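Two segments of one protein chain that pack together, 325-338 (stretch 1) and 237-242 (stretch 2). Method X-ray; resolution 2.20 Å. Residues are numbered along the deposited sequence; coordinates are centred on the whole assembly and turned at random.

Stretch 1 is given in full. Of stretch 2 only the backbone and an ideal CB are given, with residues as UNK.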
# COMPACT_ATOMS: atom_id res chain seq x y z
N PRO B 325 -8.74 10.22 -7.22
CA PRO B 325 -8.47 11.33 -8.15
C PRO B 325 -7.05 11.86 -7.96
O PRO B 325 -6.58 11.98 -6.83
CB PRO B 325 -9.51 12.37 -7.73
CG PRO B 325 -10.61 11.58 -7.14
CD PRO B 325 -9.91 10.52 -6.37
N TYR B 326 -6.35 12.14 -9.07
CA TYR B 326 -4.98 12.65 -9.08
C TYR B 326 -4.78 13.82 -8.07
O TYR B 326 -3.85 13.72 -7.28
CB TYR B 326 -4.58 13.06 -10.52
CG TYR B 326 -3.11 13.38 -10.76
CD1 TYR B 326 -2.16 13.25 -9.75
CD2 TYR B 326 -2.65 13.71 -12.04
CE1 TYR B 326 -0.81 13.51 -9.98
CE2 TYR B 326 -1.31 13.97 -12.28
CZ TYR B 326 -0.39 13.88 -11.25
OH TYR B 326 0.92 14.19 -11.48
N PRO B 327 -5.63 14.88 -8.01
CA PRO B 327 -5.37 15.98 -7.04
C PRO B 327 -5.40 15.51 -5.57
O PRO B 327 -4.54 15.95 -4.80
CB PRO B 327 -6.50 16.98 -7.32
CG PRO B 327 -6.92 16.69 -8.71
CD PRO B 327 -6.81 15.21 -8.84
N THR B 328 -6.34 14.61 -5.21
CA THR B 328 -6.47 14.06 -3.84
C THR B 328 -5.21 13.27 -3.47
O THR B 328 -4.66 13.49 -2.39
CB THR B 328 -7.75 13.22 -3.71
OG1 THR B 328 -8.84 14.07 -4.00
CG2 THR B 328 -7.94 12.63 -2.33
N HIS B 329 -4.74 12.38 -4.38
CA HIS B 329 -3.53 11.56 -4.21
C HIS B 329 -2.30 12.45 -3.97
O HIS B 329 -1.50 12.16 -3.09
CB HIS B 329 -3.31 10.64 -5.42
CG HIS B 329 -2.07 9.83 -5.30
ND1 HIS B 329 -1.99 8.77 -4.41
CD2 HIS B 329 -0.87 9.98 -5.91
CE1 HIS B 329 -0.76 8.30 -4.51
NE2 HIS B 329 -0.05 8.98 -5.42
N LEU B 330 -2.18 13.55 -4.74
CA LEU B 330 -1.07 14.50 -4.67
C LEU B 330 -1.02 15.20 -3.30
O LEU B 330 0.03 15.25 -2.67
CB LEU B 330 -1.23 15.52 -5.82
CG LEU B 330 -0.05 16.44 -6.19
CD1 LEU B 330 1.24 15.64 -6.53
CD2 LEU B 330 -0.44 17.35 -7.36
N LEU B 331 -2.17 15.70 -2.81
CA LEU B 331 -2.29 16.39 -1.51
C LEU B 331 -2.00 15.45 -0.33
O LEU B 331 -1.29 15.84 0.59
CB LEU B 331 -3.68 17.03 -1.36
CG LEU B 331 -4.03 18.18 -2.30
CD1 LEU B 331 -5.54 18.48 -2.26
CD2 LEU B 331 -3.22 19.44 -1.99
N LEU B 332 -2.51 14.21 -0.37
CA LEU B 332 -2.26 13.20 0.66
C LEU B 332 -0.78 12.80 0.71
O LEU B 332 -0.20 12.71 1.80
CB LEU B 332 -3.12 11.92 0.42
CG LEU B 332 -4.63 12.00 0.66
CD1 LEU B 332 -5.28 10.69 0.33
CD2 LEU B 332 -4.96 12.38 2.08
N SER B 333 -0.18 12.56 -0.47
CA SER B 333 1.21 12.13 -0.64
C SER B 333 2.18 13.18 -0.18
O SER B 333 3.27 12.81 0.27
CB SER B 333 1.49 11.73 -2.09
OG SER B 333 0.68 10.63 -2.43
N MET B 334 1.80 14.47 -0.23
CA MET B 334 2.62 15.58 0.27
C MET B 334 2.78 15.48 1.82
O MET B 334 3.77 15.97 2.35
CB MET B 334 2.01 16.93 -0.12
CG MET B 334 2.35 17.34 -1.53
SD MET B 334 1.41 18.78 -2.10
CE MET B 334 2.15 20.08 -1.12
N VAL B 335 1.84 14.83 2.52
CA VAL B 335 1.90 14.67 3.98
C VAL B 335 2.73 13.41 4.35
O VAL B 335 3.59 13.46 5.22
CB VAL B 335 0.47 14.63 4.62
CG1 VAL B 335 0.52 14.47 6.15
CG2 VAL B 335 -0.35 15.87 4.23
N SER B 336 2.45 12.28 3.69
CA SER B 336 3.07 11.00 4.03
C SER B 336 4.48 10.76 3.46
O SER B 336 5.35 10.37 4.23
CB SER B 336 2.18 9.84 3.61
OG SER B 336 1.82 9.93 2.24
N THR B 337 4.69 10.96 2.14
CA THR B 337 5.93 10.58 1.48
C THR B 337 7.18 11.33 2.00
O THR B 337 8.17 10.62 2.19
CB THR B 337 5.82 10.58 -0.05
OG1 THR B 337 5.57 11.89 -0.52
CG2 THR B 337 4.71 9.66 -0.57
N PRO B 338 7.20 12.65 2.34
CA PRO B 338 8.45 13.24 2.88
C PRO B 338 8.85 12.63 4.23
O PRO B 338 10.04 12.58 4.53
CB PRO B 338 8.11 14.75 3.01
CG PRO B 338 6.96 14.96 2.08
CD PRO B 338 6.15 13.69 2.20
N UNK B 237 9.69 19.37 -5.55
CA UNK B 237 9.61 18.80 -4.20
C UNK B 237 8.31 17.98 -4.03
O UNK B 237 8.04 17.47 -2.94
CB UNK B 237 9.68 19.91 -3.15
N UNK B 238 7.51 17.86 -5.10
CA UNK B 238 6.28 17.06 -5.12
C UNK B 238 6.62 15.59 -5.09
O UNK B 238 7.69 15.22 -5.57
CB UNK B 238 5.43 17.38 -6.35
N UNK B 239 5.71 14.70 -4.59
CA UNK B 239 6.02 13.26 -4.62
C UNK B 239 6.05 12.69 -6.04
O UNK B 239 5.40 13.24 -6.94
CB UNK B 239 4.99 12.49 -3.79
N UNK B 240 6.79 11.60 -6.24
CA UNK B 240 6.82 10.87 -7.51
C UNK B 240 5.44 10.26 -7.76
O UNK B 240 4.80 9.78 -6.82
CB UNK B 240 7.90 9.79 -7.50
N UNK B 241 4.97 10.31 -9.02
CA UNK B 241 3.70 9.69 -9.40
C UNK B 241 3.96 8.68 -10.54
O UNK B 241 4.97 8.80 -11.25
CB UNK B 241 2.68 10.75 -9.83
N UNK B 242 3.06 7.68 -10.70
CA UNK B 242 3.13 6.73 -11.80
C UNK B 242 2.38 7.37 -12.96
O UNK B 242 1.16 7.48 -12.92
CB UNK B 242 2.54 5.37 -11.42

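Stretch 1 is a helix from Y326 onward, and the side it turns to stretch 2 carries Y326, H329, L330, S333, M334 and T337, a set that recurs every three or four residues, as one side of a helix does, with H329/L330 and S333/M334 as neighbouring pairs. Stretch 2 runs past this side as an extended segment with no regular secondary structure, and no hydrogen bond joins the two, so shape and apolar contact must guide the choice at each position.

At position 237 the ideal CB has nothing of stretch 1 within 5.5 Å. The helix imposes no demand here, and many residue types would serve. The deposited residue is Y237, whose ring stays out of contact with the helix.

Position 238 sends its CA-to-CB bond sideways, yet the ideal CB lies 4.5 Å from L330 CD1, with M334 beyond. A flexible aliphatic chain that can bend back over these two would suit: leucine, methionine or isoleucine, whereas a charged group would find no partner among them. The residue is L238. With chi1 m and chi2 t, it brings CD2 to 4.1 Å from L330 CD1 and also to 4.1 Å from M334 SD, so a single methyl touches two residues one turn apart on the helix.

Position 239 points toward the helix where the backbones come nearest, its CA 6.3 Å from the CA of S333. The ideal CB is 3.4 Å from T337 OG1 and 4.0 Å from S333 CB, leaving little depth for a long side chain directed straight ahead. Alanine, valine or proline would be reasonable, and phi of -68° with psi of 155° is comfortable for proline. A polar group has less to gain than the nearby hydroxyls suggest, since S333 OG donates to H329 O and T337 OG1 to S333 O, both within the helix. The residue is P239, which has the largest covered area in stretch 2. Its compact ring lies against the helix: CG is 3.6 Å from S333 CB and 3.4 Å from T337 OG1, while CD lies 4.0 Å from M334 CG and 4.1 Å from L330 CD1.

Position 240 points away, with no atom of stretch 1 within 5.5 Å of its ideal CB. Nearly any residue, polar ones included, is compatible; it is H240, which makes no contact with the helix.

Position 241 turns toward the helix again, near its beginning. Its ideal CB is 4.2 Å from Y326 OH and 5.3 Å from H329 CD2, and phi/psi of -123°/157° is an extended conformation that beta-branched residues favour. Valine or isoleucine fits, and threonine is plausible beside the phenol oxygen. The residue is V241. Its CG1 packs 3.8 Å from Y326 CE1 and approaches the edge of the H329 ring, 4.3 Å from CD2, while CG2 lies 3.3 Å from Y326 OH.

Position 242 points sideways with open space toward stretch 1. Many residues would do; T242 occupies it without touching the helix.

Stretch 2, residues 237-242: YLPHVT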
# COMPACT_ATOMS: atom_id res chain seq x y z
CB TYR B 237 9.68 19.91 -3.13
CG TYR B 237 11.02 20.60 -3.08
CD1 TYR B 237 12.05 20.11 -2.29
CD2 TYR B 237 11.27 21.74 -3.85
CE1 TYR B 237 13.29 20.75 -2.24
CE2 TYR B 237 12.51 22.37 -3.84
CZ TYR B 237 13.51 21.88 -3.01
OH TYR B 237 14.72 22.52 -2.97
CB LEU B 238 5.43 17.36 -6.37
CG LEU B 238 4.78 18.74 -6.50
CD1 LEU B 238 4.31 18.96 -7.92
CD2 LEU B 238 3.61 18.89 -5.52
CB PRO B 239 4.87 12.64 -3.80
CG PRO B 239 4.24 13.77 -3.06
CD PRO B 239 4.40 14.96 -3.96
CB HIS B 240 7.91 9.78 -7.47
CG HIS B 240 7.79 8.73 -8.54
ND1 HIS B 240 8.34 8.93 -9.81
CD2 HIS B 240 7.20 7.51 -8.51
CE1 HIS B 240 8.06 7.83 -10.50
NE2 HIS B 240 7.38 6.95 -9.76
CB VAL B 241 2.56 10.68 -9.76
CG1 VAL B 241 2.15 11.55 -8.57
CG2 VAL B 241 2.91 11.55 -10.96
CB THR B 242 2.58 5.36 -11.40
OG1 THR B 242 3.25 4.90 -10.22
CG2 THR B 242 2.73 4.33 -12.52
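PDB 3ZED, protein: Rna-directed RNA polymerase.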